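Local coordinates for manganese-containing pseudocatalase (Thermus thermophilus, PDB 2V8T), which acts as a dimanganese catalase, which breaks hydrogen peroxide down to water and oxygen, at the interface of chains A and B and the interface of chains A and C. Coordinates in Å, arbitrary orientation; residue numbers count along the deposited sequence, not the author numbering. Chains: chain A/B/C, Manganese-containing pseudocatalase.

Contact 1: the interface of chains A and B. Residues chain A 163-164, 167, 211-213, 218; chain B 99, 279, 281, 285.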
# COMPACT_ATOMS: atom_id res chain seq x y z
N LEU A 163 -6.68 11.84 23.03
CA LEU A 163 -6.13 11.95 24.38
C LEU A 163 -4.61 11.74 24.37
O LEU A 163 -3.87 12.46 25.04
CB LEU A 163 -6.78 10.94 25.31
CG LEU A 163 -8.23 11.26 25.70
CD1 LEU A 163 -8.89 10.00 26.27
CD2 LEU A 163 -8.30 12.38 26.71
N ARG A 164 -4.16 10.71 23.65
CA ARG A 164 -2.71 10.43 23.65
C ARG A 164 -1.92 11.54 22.97
O ARG A 164 -0.88 11.96 23.46
CB ARG A 164 -2.46 9.08 22.98
CG ARG A 164 -2.97 7.93 23.85
CD ARG A 164 -3.02 6.61 23.07
NE ARG A 164 -3.45 5.54 23.97
CZ ARG A 164 -3.62 4.28 23.58
NH1 ARG A 164 -3.58 3.94 22.31
NH2 ARG A 164 -3.92 3.38 24.50
N GLU A 167 -1.52 14.43 25.25
CA GLU A 167 -0.48 14.18 26.22
C GLU A 167 0.94 14.31 25.68
O GLU A 167 1.90 14.28 26.47
CB GLU A 167 -0.69 12.80 26.84
CG GLU A 167 -1.95 12.74 27.71
CD GLU A 167 -2.09 11.40 28.32
OE1 GLU A 167 -2.12 10.43 27.46
OE2 GLU A 167 -2.17 11.20 29.53
N PRO A 211 -11.43 5.65 26.96
CA PRO A 211 -10.99 5.00 28.19
C PRO A 211 -11.69 5.61 29.40
O PRO A 211 -12.40 6.62 29.29
CB PRO A 211 -9.48 5.34 28.24
CG PRO A 211 -9.13 5.70 26.81
CD PRO A 211 -10.34 6.42 26.32
N LYS A 212 -11.48 4.99 30.57
CA LYS A 212 -12.19 5.40 31.78
C LYS A 212 -11.50 6.58 32.42
O LYS A 212 -10.84 6.51 33.48
CB LYS A 212 -12.39 4.22 32.71
CG LYS A 212 -13.37 4.50 33.83
CD LYS A 212 -14.82 4.74 33.36
CE LYS A 212 -15.53 3.52 32.81
NZ LYS A 212 -15.45 2.43 33.67
N ILE A 213 -11.62 7.72 31.74
CA ILE A 213 -11.11 9.01 32.15
C ILE A 213 -12.15 10.00 31.67
O ILE A 213 -12.66 9.90 30.54
CB ILE A 213 -9.72 9.33 31.57
CG1 ILE A 213 -9.22 10.67 32.11
CG2 ILE A 213 -9.67 9.22 30.02
CD1 ILE A 213 -7.78 11.02 31.71
N ILE A 218 -9.37 17.13 31.34
CA ILE A 218 -8.63 17.79 30.30
C ILE A 218 -9.11 19.27 30.34
O ILE A 218 -10.26 19.53 30.01
CB ILE A 218 -8.95 17.17 28.93
CG1 ILE A 218 -8.66 15.65 28.93
CG2 ILE A 218 -8.19 17.93 27.84
CD1 ILE A 218 -7.22 15.28 29.28
N PRO B 99 -2.86 13.86 32.75
CA PRO B 99 -2.77 14.10 31.30
C PRO B 99 -2.51 15.51 30.92
O PRO B 99 -1.98 15.75 29.82
CB PRO B 99 -4.11 13.65 30.74
CG PRO B 99 -4.50 12.64 31.69
CD PRO B 99 -4.07 13.12 33.11
N ALA B 279 -0.75 7.11 31.45
CA ALA B 279 -0.85 8.03 30.33
C ALA B 279 -1.31 7.34 29.05
O ALA B 279 -1.90 7.96 28.15
CB ALA B 279 0.46 8.74 30.09
N PHE B 281 -3.41 4.84 29.25
CA PHE B 281 -4.70 4.25 29.60
C PHE B 281 -4.65 2.71 29.50
O PHE B 281 -5.62 2.07 29.12
CB PHE B 281 -5.86 4.84 28.80
CG PHE B 281 -5.73 6.32 28.58
CD1 PHE B 281 -5.76 7.18 29.66
CD2 PHE B 281 -5.46 6.86 27.33
CE1 PHE B 281 -5.55 8.55 29.51
CE2 PHE B 281 -5.24 8.22 27.18
CZ PHE B 281 -5.29 9.06 28.28
N PHE B 285 -6.95 3.68 32.60
CA PHE B 285 -6.36 4.87 33.22
C PHE B 285 -6.01 4.62 34.69
O PHE B 285 -4.87 4.80 35.10
CB PHE B 285 -7.30 6.06 33.05
CG PHE B 285 -6.81 7.33 33.65
CD1 PHE B 285 -5.53 7.84 33.36
CD2 PHE B 285 -7.63 8.07 34.46
CE1 PHE B 285 -5.07 9.03 33.95
CE2 PHE B 285 -7.19 9.29 34.98
CZ PHE B 285 -5.91 9.75 34.74
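The C-terminal end of helix 144-166, one of the core helices of the manganese catalase family, and the loop before helix 219-226 form the chain A side of this hydrophobic patch. Chain B answers with the 3-10 helices 99-101 and 278-280 and the segment just after the latter. B:Phe281 fits between the helix end and A:Pro211, losing 66 Å² of surface to chain A. Its atom CE2 lies 3.6 Å from CB of A:Leu163, whose side chain crosses it at about a right angle. A:Pro211, which follows a cis peptide bond, lies over one side of the phenyl plane and brings its CB to 3.7 Å from CB of B:Phe281. On the opposite side, the guanidinium of A:Arg164 runs nearly parallel to the ring but is displaced beyond its rim.

A:Glu167, just past the helix end, reaches towards the CZ end of the same ring, its carboxylate nearly parallel to the phenyl plane (7° apart) but displaced to the side away from A:Pro211; OE1 sits 3.5 Å from CZ of B:Phe281. That oxygen also approaches the backbone carbonyl O of B:Ala279 at 2.6 Å. Two acceptors would repel at such a distance, so a hydrogen bond here would need a proton on the carboxyl group. Within A:Glu167 the CD-OE1 bond is modelled longer than CD-OE2, which is compatible with that reading, although the proton itself is not seen. OE2 meanwhile rests against the pyrrolidine ring of B:Pro99.

A:Ile213 supplies the other main apolar contact. With CG1 anti to the backbone N (chi1 -177°) and the chain extended beyond it, CD1 is carried over the centre of the B:Phe285 ring, 3.8 Å from its centroid. The same methyl meets CG of B:Pro99 tip to tip, so it bridges two chain B side chains, while A:Ile218 approaches B:Pro99 through its own CD1, crosswise.

Contact 2: the interface of chains A and C. Residues chain A 41, 45, 135-136, 138; chain C 37, 124-125, 132.
This two-fold symmetric interface pairs chains A and C in the deposited hexamer of the manganese catalase, and each contact recurs with the chains exchanged. Helix 36-49, whose first residue is a manganese ligand, takes part from both subunits. A:Tyr45 receives C:Val125 on one face: CG2 stands over the centre of the phenol ring, 3.5 Å from its centroid, in a CH-pi contact. The valine has CG1 anti to its backbone N (chi1 -168°), which leaves CG2 to face the aromatic ring; A:Val138 meets the same methyl crosswise. At the far end of the phenol, OH and SD of C:Met37 approach tip to tip at 3.1 Å, a short polar contact whose hydrogen position is not seen. A smaller alanine at A:Tyr45 would probably leave the C:Val125 methyl without its aromatic face and C:Met37 SD without its hydroxyl neighbour, opening a gap between helix 36-49 of chain A and the loop that carries C:Val125. C:Met37, bent at chi2 and chi3, turns its terminal CE towards A:Met41, reaching 3.6 Å from SD of that residue.

Farther along, C:His132 presents its imidazole face to the 3-10 helix 135-137. CB of A:Glu136 lies over the ring centre, 3.7 Å from the centroid, and the carboxylate is tilted 11° from the imidazole plane. A stretched CB-CG bond makes the outer part of this glutamate less reliable. A water joins the chains: the backbone N of C:Val125 donates to it over 2.9 Å (162° at H), and it lies 3.0 Å from O of A:Gly135. This water also sits in the plane of the C:His132 imidazole, at its edge.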
# COMPACT_ATOMS: atom_id res chain seq x y z
N MET A 41 -15.31 9.95 6.49
CA MET A 41 -15.62 9.16 5.32
C MET A 41 -16.47 7.95 5.66
O MET A 41 -17.29 7.51 4.83
CB MET A 41 -14.31 8.77 4.64
CG MET A 41 -13.56 9.98 4.01
SD MET A 41 -14.34 10.49 2.43
CE MET A 41 -13.83 12.21 2.23
N TYR A 45 -19.94 7.82 3.55
CA TYR A 45 -20.32 6.69 2.70
C TYR A 45 -21.49 5.92 3.28
O TYR A 45 -22.36 5.48 2.53
CB TYR A 45 -19.12 5.80 2.39
CG TYR A 45 -18.29 6.39 1.28
CD1 TYR A 45 -18.48 6.03 -0.04
CD2 TYR A 45 -17.36 7.39 1.50
CE1 TYR A 45 -17.79 6.62 -1.05
CE2 TYR A 45 -16.64 8.02 0.49
CZ TYR A 45 -16.89 7.59 -0.81
OH TYR A 45 -16.17 8.16 -1.86
N GLY A 135 -8.82 4.32 1.78
CA GLY A 135 -10.23 3.98 1.79
C GLY A 135 -10.63 2.74 2.49
O GLY A 135 -11.81 2.54 2.79
N GLU A 136 -9.68 1.86 2.81
CA GLU A 136 -10.01 0.68 3.59
C GLU A 136 -10.21 1.00 5.08
O GLU A 136 -10.58 0.14 5.86
CB GLU A 136 -9.04 -0.43 3.38
CG GLU A 136 -10.07 -1.71 3.50
CD GLU A 136 -9.41 -3.00 3.22
OE1 GLU A 136 -9.99 -4.01 3.25
OE2 GLU A 136 -8.18 -3.00 2.90
N VAL A 138 -12.62 2.82 5.81
CA VAL A 138 -14.09 2.98 5.80
C VAL A 138 -14.74 1.61 5.92
O VAL A 138 -14.37 0.67 5.21
CB VAL A 138 -14.52 3.72 4.54
CG1 VAL A 138 -16.03 3.70 4.35
CG2 VAL A 138 -14.01 5.17 4.59
N MET C 37 -13.29 11.46 -5.60
CA MET C 37 -12.60 11.59 -4.33
C MET C 37 -11.32 12.40 -4.50
O MET C 37 -10.92 13.16 -3.60
CB MET C 37 -12.23 10.22 -3.77
CG MET C 37 -13.39 9.54 -3.18
SD MET C 37 -13.86 10.22 -1.54
CE MET C 37 -12.38 9.87 -0.59
N LEU C 124 -18.05 1.52 -2.50
CA LEU C 124 -16.87 1.43 -1.65
C LEU C 124 -15.88 2.52 -2.06
O LEU C 124 -16.00 3.13 -3.14
CB LEU C 124 -16.24 0.03 -1.72
CG LEU C 124 -17.15 -1.10 -1.27
CD1 LEU C 124 -16.52 -2.44 -1.63
CD2 LEU C 124 -17.41 -1.02 0.25
N VAL C 125 -14.88 2.78 -1.23
CA VAL C 125 -13.97 3.92 -1.44
C VAL C 125 -12.74 3.43 -2.23
O VAL C 125 -11.63 3.31 -1.69
CB VAL C 125 -13.62 4.63 -0.14
CG1 VAL C 125 -12.94 5.95 -0.45
CG2 VAL C 125 -14.86 4.86 0.73
N HIS C 132 -8.03 0.76 -3.08
CA HIS C 132 -8.69 1.75 -2.27
C HIS C 132 -8.07 3.13 -2.50
O HIS C 132 -6.86 3.26 -2.71
CB HIS C 132 -8.63 1.38 -0.78
CG HIS C 132 -9.58 0.28 -0.42
ND1 HIS C 132 -9.22 -1.04 -0.40
CD2 HIS C 132 -10.89 0.31 -0.04
CE1 HIS C 132 -10.28 -1.76 -0.04
NE2 HIS C 132 -11.31 -0.97 0.21
O HOH W 1 -14.08 1.49 1.19

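The C-alpha centres of contact 1 and contact 2 are about 30 Å apart, and the two patches have no residue in common. Chain A therefore engages B and C through separate surfaces, which lets one subunit join two neighbours in the deposited hexamer. The symmetry differs too: contact 2 belongs to a two-fold interface, whereas contact 1 lies in one without exact two-fold symmetry. Both nevertheless involve helices that carry manganese ligands, A:Glu155 in helix 144-166 and A:Glu36 in helix 36-49, so assembly may help to steady the scaffold around the dimanganese centre.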